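OBCA, Oxalate Biosynthetic Component A (Burkholderia glumae, PDB 4NNB) is an oxalate biosynthetic component with a TIM-barrel fold, modelled with a magnesium ion and an oxaloacetate ion. Local coordinates at residues S310-A315 with H352-N357; R344-V349 with L374-A379. All coordinates share one frame; numbering follows the deposited sequence.

Interaction 1: S310-A315 with H352-N357; sequences SLSPAA and HAIVDN. With OAA (oxaloacetate ion), chain C.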
ATOM      1  N   SER A 310      15.894  -4.227   0.286  1.00 21.56           N
ATOM      2  CA  SER A 310      15.832  -2.985   1.034  1.00 21.31           C
ATOM      3  C   SER A 310      16.795  -2.985   2.239  1.00 24.48           C
ATOM      4  O   SER A 310      17.100  -4.031   2.819  1.00 23.11           O
ATOM      5  CB  SER A 310      14.392  -2.687   1.454  1.00 22.60           C
ATOM      6  OG  SER A 310      13.945  -3.603   2.431  1.00 28.59           O
ATOM      7  N   LEU A 311      17.293  -1.800   2.580  1.00 21.83           N
ATOM      8  CA  LEU A 311      18.216  -1.625   3.703  1.00 22.35           C
ATOM      9  C   LEU A 311      17.983  -0.234   4.299  1.00 26.66           C
ATOM     10  O   LEU A 311      18.014   0.770   3.579  1.00 23.81           O
ATOM     11  CB  LEU A 311      19.669  -1.784   3.222  1.00 20.91           C
ATOM     12  CG  LEU A 311      20.754  -1.871   4.298  1.00 26.68           C
ATOM     13  CD1 LEU A 311      21.928  -2.732   3.814  1.00 28.75           C
ATOM     14  CD2 LEU A 311      21.247  -0.483   4.714  1.00 25.67           C
ATOM     15  N   SER A 312      17.730  -0.180   5.602  1.00 22.98           N
ATOM     16  CA  SER A 312      17.497   1.086   6.292  1.00 25.03           C
ATOM     17  C   SER A 312      18.535   1.251   7.405  1.00 24.84           C
ATOM     18  O   SER A 312      18.475   0.554   8.402  1.00 23.39           O
ATOM     19  CB  SER A 312      16.091   1.114   6.900  1.00 25.86           C
ATOM     20  OG  SER A 312      15.078   1.057   5.908  1.00 28.33           O
ATOM     21  N   PRO A 313      19.485   2.181   7.240  1.00 23.15           N
ATOM     22  CA  PRO A 313      20.622   2.210   8.170  1.00 25.14           C
ATOM     23  C   PRO A 313      20.426   3.097   9.414  1.00 26.59           C
ATOM     24  O   PRO A 313      21.358   3.801   9.822  1.00 23.26           O
ATOM     25  CB  PRO A 313      21.772   2.733   7.296  1.00 27.09           C
ATOM     26  CG  PRO A 313      21.086   3.620   6.276  1.00 26.11           C
ATOM     27  CD  PRO A 313      19.711   3.019   6.043  1.00 22.60           C
ATOM     28  N   ALA A 314      19.223   3.050   9.985  1.00 22.61           N
ATOM     29  CA  ALA A 314      18.911   3.619  11.288  1.00 26.19           C
ATOM     30  C   ALA A 314      17.596   3.001  11.700  1.00 25.88           C
ATOM     31  O   ALA A 314      16.891   2.420  10.859  1.00 24.37           O
ATOM     32  CB  ALA A 314      18.763   5.149  11.218  1.00 19.46           C
ATOM     33  N   ALA A 315      17.251   3.147  12.977  1.00 20.31           N
ATOM     34  CA  ALA A 315      15.933   2.755  13.465  1.00 22.77           C
ATOM     35  C   ALA A 315      14.861   3.485  12.659  1.00 21.68           C
ATOM     36  O   ALA A 315      15.023   4.664  12.321  1.00 22.47           O
ATOM     37  CB  ALA A 315      15.791   3.086  14.944  1.00 22.53           C
ATOM     38  N   HIS A 352      15.846  11.606   8.432  1.00 21.74           N
ATOM     39  CA  HIS A 352      17.122  12.308   8.307  1.00 25.47           C
ATOM     40  C   HIS A 352      18.284  11.520   8.916  1.00 23.74           C
ATOM     41  O   HIS A 352      19.418  11.610   8.441  1.00 25.63           O
ATOM     42  CB  HIS A 352      17.047  13.724   8.900  1.00 30.29           C
ATOM     43  CG  HIS A 352      16.231  14.669   8.075  1.00 31.05           C
ATOM     44  ND1 HIS A 352      16.689  15.200   6.886  1.00 32.39           N
ATOM     45  CD2 HIS A 352      14.976  15.153   8.249  1.00 28.90           C
ATOM     46  CE1 HIS A 352      15.757  15.986   6.372  1.00 30.31           C
ATOM     47  NE2 HIS A 352      14.706  15.969   7.174  1.00 29.44           N
ATOM     48  N   ALA A 353      18.005  10.758   9.965  1.00 23.10           N
ATOM     49  CA  ALA A 353      19.034   9.907  10.557  1.00 24.74           C
ATOM     50  C   ALA A 353      19.625   8.992   9.485  1.00 24.16           C
ATOM     51  O   ALA A 353      20.846   8.807   9.412  1.00 24.33           O
ATOM     52  CB  ALA A 353      18.455   9.090  11.698  1.00 23.45           C
ATOM     53  N   ILE A 354      18.763   8.443   8.628  1.00 23.76           N
ATOM     54  CA  ILE A 354      19.251   7.587   7.541  1.00 23.74           C
ATOM     55  C   ILE A 354      20.142   8.351   6.564  1.00 23.22           C
ATOM     56  O   ILE A 354      21.192   7.841   6.145  1.00 23.01           O
ATOM     57  CB  ILE A 354      18.101   6.826   6.842  1.00 24.09           C
ATOM     58  CG1 ILE A 354      17.699   5.633   7.715  1.00 25.65           C
ATOM     59  CG2 ILE A 354      18.509   6.362   5.443  1.00 23.24           C
ATOM     60  CD1 ILE A 354      16.316   5.041   7.420  1.00 22.15           C
ATOM     61  N   VAL A 355      19.750   9.572   6.214  1.00 24.84           N
ATOM     62  CA  VAL A 355      20.593  10.405   5.350  1.00 25.48           C
ATOM     63  C   VAL A 355      21.975  10.657   5.983  1.00 25.49           C
ATOM     64  O   VAL A 355      23.012  10.469   5.332  1.00 24.73           O
ATOM     65  CB  VAL A 355      19.930  11.758   5.014  1.00 27.25           C
ATOM     66  CG1 VAL A 355      20.822  12.550   4.041  1.00 26.43           C
ATOM     67  CG2 VAL A 355      18.538  11.540   4.402  1.00 26.30           C
ATOM     68  N   ASP A 356      21.977  11.071   7.247  1.00 22.74           N
ATOM     69  CA  ASP A 356      23.222  11.293   7.981  1.00 27.95           C
ATOM     70  C   ASP A 356      24.102  10.053   7.987  1.00 25.43           C
ATOM     71  O   ASP A 356      25.298  10.121   7.715  1.00 24.24           O
ATOM     72  CB  ASP A 356      22.921  11.671   9.424  1.00 26.26           C
ATOM     73  CG  ASP A 356      22.241  13.012   9.550  1.00 31.05           C
ATOM     74  OD1 ASP A 356      22.287  13.807   8.589  1.00 30.70           O
ATOM     75  OD2 ASP A 356      21.663  13.268  10.623  1.00 31.60           O
ATOM     76  N   ASN A 357      23.504   8.908   8.285  1.00 24.71           N
ATOM     77  CA  ASN A 357      24.277   7.668   8.398  1.00 24.98           C
ATOM     78  C   ASN A 357      24.798   7.137   7.062  1.00 25.83           C
ATOM     79  O   ASN A 357      25.953   6.711   6.959  1.00 24.28           O
ATOM     80  CB  ASN A 357      23.459   6.605   9.134  1.00 24.83           C
ATOM     81  CG  ASN A 357      23.173   6.997  10.584  1.00 27.36           C
ATOM     82  OD1 ASN A 357      23.726   7.977  11.090  1.00 24.98           O
ATOM     83  ND2 ASN A 357      22.325   6.218  11.261  1.00 22.77           N
TER
HETATM   84  O1  OAA C 602      12.340  -2.130   3.677  1.00 34.84           O
HETATM   85  O2  OAA C 602      10.429  -2.633   2.561  1.00 27.38           O
HETATM   86  O4  OAA C 602       7.022  -0.099   5.630  1.00 33.56           O
HETATM   87  O5  OAA C 602       8.764  -0.964   6.857  1.00 36.32           O
HETATM   88  O3  OAA C 602       8.074  -1.677   3.506  1.00 31.31           O
HETATM   89  C1  OAA C 602      11.050  -1.987   3.511  1.00 29.88           C
HETATM   90  C2  OAA C 602      10.304  -1.058   4.443  1.00 29.72           C
HETATM   91  C3  OAA C 602       8.801  -1.218   4.481  1.00 28.77           C
HETATM   92  C4  OAA C 602       8.156  -0.747   5.724  1.00 25.58           C
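At the C-terminal end of barrel strand 308-311, the turn that carries P313 and A314 leans on I354 and N357 of helix 352-359. The P313 ring and the I354 side chain cross at about a right angle, and P313 CD comes to 3.6 Å from I354 CG2 and 3.7 Å from I354 CG1. I354 places CG1 beside its backbone N (chi1 -78°), which brings both branches against this one ring carbon and lets CG1 carry CD1 on to S312 CB, 4.0 Å away. The methyl of A314 points at the helix and drops among three residues: I354 CG1 at 3.7 Å, with A353 CB and N357 ND2 also in contact. The fold is an eight-stranded beta/alpha (TIM) barrel, and here the segment leaving strand 308-311 rests on helix 352-359, which follows the neighbouring strand 344-349. One polar tie joins the two elements. N357 ND2 donates to P313 O at 3.0 Å with an almost straight N-H...O angle of 170°, and the acceptor lies in the plane of the N357 amide while the donor lies in that of the P313 carbonyl. N326 takes up the next carbonyl, that of A314, through its side-chain amide. Further back on the strand the segment enters the ligand pocket. S310 OG sits between its backbone N and carbonyl carbon and donates a short bond, 2.5 Å, to O1 of the oxaloacetate ion, whose other hydrogen-bond partners include S277, S279, R281 and Y324.

Interaction 2: R344-V349 with L374-A379; sequences RPEVEV and LFMLVA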
ATOM      1  N   ARG A 344      22.197  -5.828  -4.580  1.00 22.96           N
ATOM      2  CA  ARG A 344      22.394  -4.388  -4.444  1.00 25.47           C
ATOM      3  C   ARG A 344      21.398  -3.821  -3.423  1.00 25.97           C
ATOM      4  O   ARG A 344      20.181  -4.007  -3.557  1.00 24.59           O
ATOM      5  CB  ARG A 344      22.246  -3.706  -5.812  1.00 25.63           C
ATOM      6  CG  ARG A 344      22.408  -2.172  -5.816  1.00 26.53           C
ATOM      7  CD  ARG A 344      23.885  -1.754  -5.888  1.00 26.79           C
ATOM      8  NE  ARG A 344      24.583  -2.479  -6.943  1.00 25.64           N
ATOM      9  CZ  ARG A 344      24.617  -2.112  -8.226  1.00 26.57           C
ATOM     10  NH1 ARG A 344      24.023  -0.999  -8.620  1.00 23.36           N
ATOM     11  NH2 ARG A 344      25.253  -2.863  -9.115  1.00 27.40           N
ATOM     12  N   PRO A 345      21.902  -3.139  -2.381  1.00 25.22           N
ATOM     13  CA  PRO A 345      20.911  -2.583  -1.453  1.00 24.76           C
ATOM     14  C   PRO A 345      20.149  -1.424  -2.083  1.00 24.55           C
ATOM     15  O   PRO A 345      20.682  -0.666  -2.894  1.00 26.09           O
ATOM     16  CB  PRO A 345      21.745  -2.106  -0.242  1.00 25.53           C
ATOM     17  CG  PRO A 345      23.166  -2.132  -0.673  1.00 27.89           C
ATOM     18  CD  PRO A 345      23.286  -3.008  -1.898  1.00 26.79           C
ATOM     19  N   GLU A 346      18.876  -1.312  -1.736  1.00 25.06           N
ATOM     20  CA  GLU A 346      18.184  -0.056  -1.972  1.00 24.52           C
ATOM     21  C   GLU A 346      18.056   0.572  -0.608  1.00 23.61           C
ATOM     22  O   GLU A 346      17.418  -0.004   0.289  1.00 22.17           O
ATOM     23  CB  GLU A 346      16.801  -0.254  -2.602  1.00 24.35           C
ATOM     24  CG  GLU A 346      16.000   1.045  -2.675  1.00 24.37           C
ATOM     25  CD  GLU A 346      14.625   0.863  -3.307  1.00 25.75           C
ATOM     26  OE1 GLU A 346      13.706   0.406  -2.612  1.00 25.60           O
ATOM     27  OE2 GLU A 346      14.460   1.196  -4.498  1.00 26.66           O
ATOM     28  N   VAL A 347      18.667   1.744  -0.433  1.00 23.39           N
ATOM     29  CA  VAL A 347      18.573   2.434   0.853  1.00 22.97           C
ATOM     30  C   VAL A 347      17.196   3.075   0.949  1.00 23.61           C
ATOM     31  O   VAL A 347      16.857   3.976   0.157  1.00 23.10           O
ATOM     32  CB  VAL A 347      19.673   3.508   1.037  1.00 22.05           C
ATOM     33  CG1 VAL A 347      19.544   4.152   2.406  1.00 21.52           C
ATOM     34  CG2 VAL A 347      21.059   2.880   0.910  1.00 23.90           C
ATOM     35  N   GLU A 348      16.391   2.577   1.887  1.00 23.06           N
ATOM     36  CA  GLU A 348      15.065   3.138   2.145  1.00 22.54           C
ATOM     37  C   GLU A 348      15.259   4.360   3.016  1.00 24.52           C
ATOM     38  O   GLU A 348      15.509   4.231   4.218  1.00 24.23           O
ATOM     39  CB  GLU A 348      14.164   2.154   2.904  1.00 24.90           C
ATOM     40  CG  GLU A 348      14.011   0.790   2.292  1.00 29.80           C
ATOM     41  CD  GLU A 348      13.341   0.830   0.937  1.00 32.49           C
ATOM     42  OE1 GLU A 348      12.090   0.736   0.859  1.00 36.87           O
ATOM     43  OE2 GLU A 348      14.078   0.930  -0.051  1.00 34.02           O
ATOM     44  N   VAL A 349      15.163   5.541   2.421  1.00 21.49           N
ATOM     45  CA  VAL A 349      15.395   6.772   3.170  1.00 22.31           C
ATOM     46  C   VAL A 349      14.117   7.210   3.907  1.00 24.69           C
ATOM     47  O   VAL A 349      13.318   8.014   3.399  1.00 24.28           O
ATOM     48  CB  VAL A 349      15.918   7.898   2.265  1.00 23.72           C
ATOM     49  CG1 VAL A 349      16.317   9.103   3.112  1.00 24.23           C
ATOM     50  CG2 VAL A 349      17.118   7.419   1.443  1.00 24.70           C
ATOM     51  N   LEU A 374      21.695   2.920  -4.720  1.00 26.06           N
ATOM     52  CA  LEU A 374      20.261   3.118  -4.937  1.00 23.95           C
ATOM     53  C   LEU A 374      19.568   3.648  -3.691  1.00 24.95           C
ATOM     54  O   LEU A 374      19.796   3.135  -2.591  1.00 22.93           O
ATOM     55  CB  LEU A 374      19.610   1.789  -5.331  1.00 24.96           C
ATOM     56  CG  LEU A 374      20.223   0.994  -6.477  1.00 23.23           C
ATOM     57  CD1 LEU A 374      19.403  -0.290  -6.721  1.00 22.11           C
ATOM     58  CD2 LEU A 374      20.285   1.836  -7.723  1.00 26.22           C
ATOM     59  N   PHE A 375      18.707   4.652  -3.867  1.00 23.44           N
ATOM     60  CA  PHE A 375      17.968   5.252  -2.750  1.00 24.78           C
ATOM     61  C   PHE A 375      16.479   5.345  -3.088  1.00 27.58           C
ATOM     62  O   PHE A 375      16.106   5.584  -4.243  1.00 26.68           O
ATOM     63  CB  PHE A 375      18.500   6.660  -2.428  1.00 23.66           C
ATOM     64  CG  PHE A 375      19.950   6.684  -2.017  1.00 24.82           C
ATOM     65  CD1 PHE A 375      20.304   6.618  -0.672  1.00 24.46           C
ATOM     66  CD2 PHE A 375      20.957   6.750  -2.970  1.00 23.72           C
ATOM     67  CE1 PHE A 375      21.648   6.619  -0.284  1.00 24.84           C
ATOM     68  CE2 PHE A 375      22.307   6.767  -2.590  1.00 26.25           C
ATOM     69  CZ  PHE A 375      22.645   6.704  -1.246  1.00 26.47           C
ATOM     70  N   MET A 376      15.633   5.148  -2.083  1.00 24.04           N
ATOM     71  CA  MET A 376      14.194   5.376  -2.218  1.00 25.39           C
ATOM     72  C   MET A 376      13.779   6.381  -1.158  1.00 24.62           C
ATOM     73  O   MET A 376      13.945   6.122   0.038  1.00 24.83           O
ATOM     74  CB  MET A 376      13.408   4.059  -2.076  1.00 22.44           C
ATOM     75  CG  MET A 376      11.878   4.220  -2.092  1.00 22.87           C
ATOM     76  SD  MET A 376      11.292   4.799  -3.708  1.00 23.99           S
ATOM     77  CE  MET A 376      11.742   3.394  -4.709  1.00 21.07           C
ATOM     78  N   LEU A 377      13.276   7.542  -1.587  1.00 23.89           N
ATOM     79  CA  LEU A 377      12.811   8.558  -0.641  1.00 23.77           C
ATOM     80  C   LEU A 377      11.401   8.195  -0.157  1.00 24.44           C
ATOM     81  O   LEU A 377      10.450   8.199  -0.944  1.00 25.72           O
ATOM     82  CB  LEU A 377      12.819   9.957  -1.277  1.00 24.93           C
ATOM     83  CG  LEU A 377      14.164  10.444  -1.845  1.00 26.89           C
ATOM     84  CD1 LEU A 377      13.998  11.853  -2.445  1.00 27.89           C
ATOM     85  CD2 LEU A 377      15.278  10.413  -0.770  1.00 24.07           C
ATOM     86  N   VAL A 378      11.272   7.856   1.123  1.00 22.39           N
ATOM     87  CA  VAL A 378       9.960   7.551   1.698  1.00 24.69           C
ATOM     88  C   VAL A 378       9.327   8.874   2.133  1.00 24.24           C
ATOM     89  O   VAL A 378       9.222   9.189   3.320  1.00 25.30           O
ATOM     90  CB  VAL A 378      10.059   6.550   2.868  1.00 23.09           C
ATOM     91  CG1 VAL A 378       8.658   6.044   3.262  1.00 22.62           C
ATOM     92  CG2 VAL A 378      10.955   5.372   2.479  1.00 20.75           C
ATOM     93  N   ALA A 379       8.928   9.668   1.146  1.00 25.22           N
ATOM     94  CA  ALA A 379       8.468  11.021   1.422  1.00 25.31           C
ATOM     95  C   ALA A 379       7.018  11.050   1.896  1.00 28.11           C
ATOM     96  O   ALA A 379       6.193  10.238   1.464  1.00 25.32           O
ATOM     97  CB  ALA A 379       8.647  11.912   0.198  1.00 25.70           C
TER
HETATM   98  O   HOH W   1      22.870   0.703  -3.425  1.00 26.06           O
HETATM   99  O   HOH W   2      15.810   3.136  -6.046  1.00 37.88           O
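The ring of F375 has V349 CG2 at its edge, near the ring plane, with 3.9 Å to F375 CD1, while V347 CB approaches the same CD1 obliquely at 3.6 Å. The F441 ring also meets it, the two planes being turned by about 55°. These residues of the two segments belong to neighbouring parallel strands of the TIM barrel, 344-349 and 373-378, joined by a beta-alpha-beta crossover through helices 352-359 and 363-368. The second flat group, the carboxylate of E346, lies across the sheet from F375. M376 CB sits over one face of it, 3.6 Å from E346 CD, and bends at chi2 and chi3 fold M376 CE back over the same face, 3.5 Å from E346 OE2. E346 OE1 accepts a bond from N275 ND2 and lies 2.6 Å from E348 OE2, and a water links E346 OE2 to F375 O. V347, V349, F375 and L377 share one face of the sheet, where F375 and L377 pack on helix 416-440 and V349 meets V355; E346, E348, L374 and M376 look the other way, E348 being part of the ligand pocket. Where the strands begin, the R344 and L374 side chains cross at about a right angle, R344 CG touching L374 CD1, and a water bridges P345 O to L374 N, taking the place of a direct backbone bond. Beyond it the pairing is regular: V347 N donates to L374 O and M376 N to V347 O, both at 2.8 Å, and then V349 N donates to M376 O at 2.7 Å. The last bond comes at V378, the centre of an inverse gamma turn, whose N reaches V349 O at 3.1 Å from 43° above the carbonyl plane.

Strand 344-349 is common ground: it pairs with L374-A379 on one side and with strand 308-311 on the other, and is followed, after two residues, by the helix of interaction 1. The centres of the two interactions lie 9 Å apart. Two probable backbone hydrogen bonds connect them: L311 N meets E346 O at 2.9 Å. The other has E348 N at 3.0 Å from L311 O. I354 CD1 also packs on E348 O at 3.4 Å. Both contribute to the pocket, interaction 1 through S310 and interaction 2 through E348. The E348 side chain comes within about 4 Å of the oxaloacetate ion and about 5 Å of the magnesium ion, which H224, H226 and E475 bind.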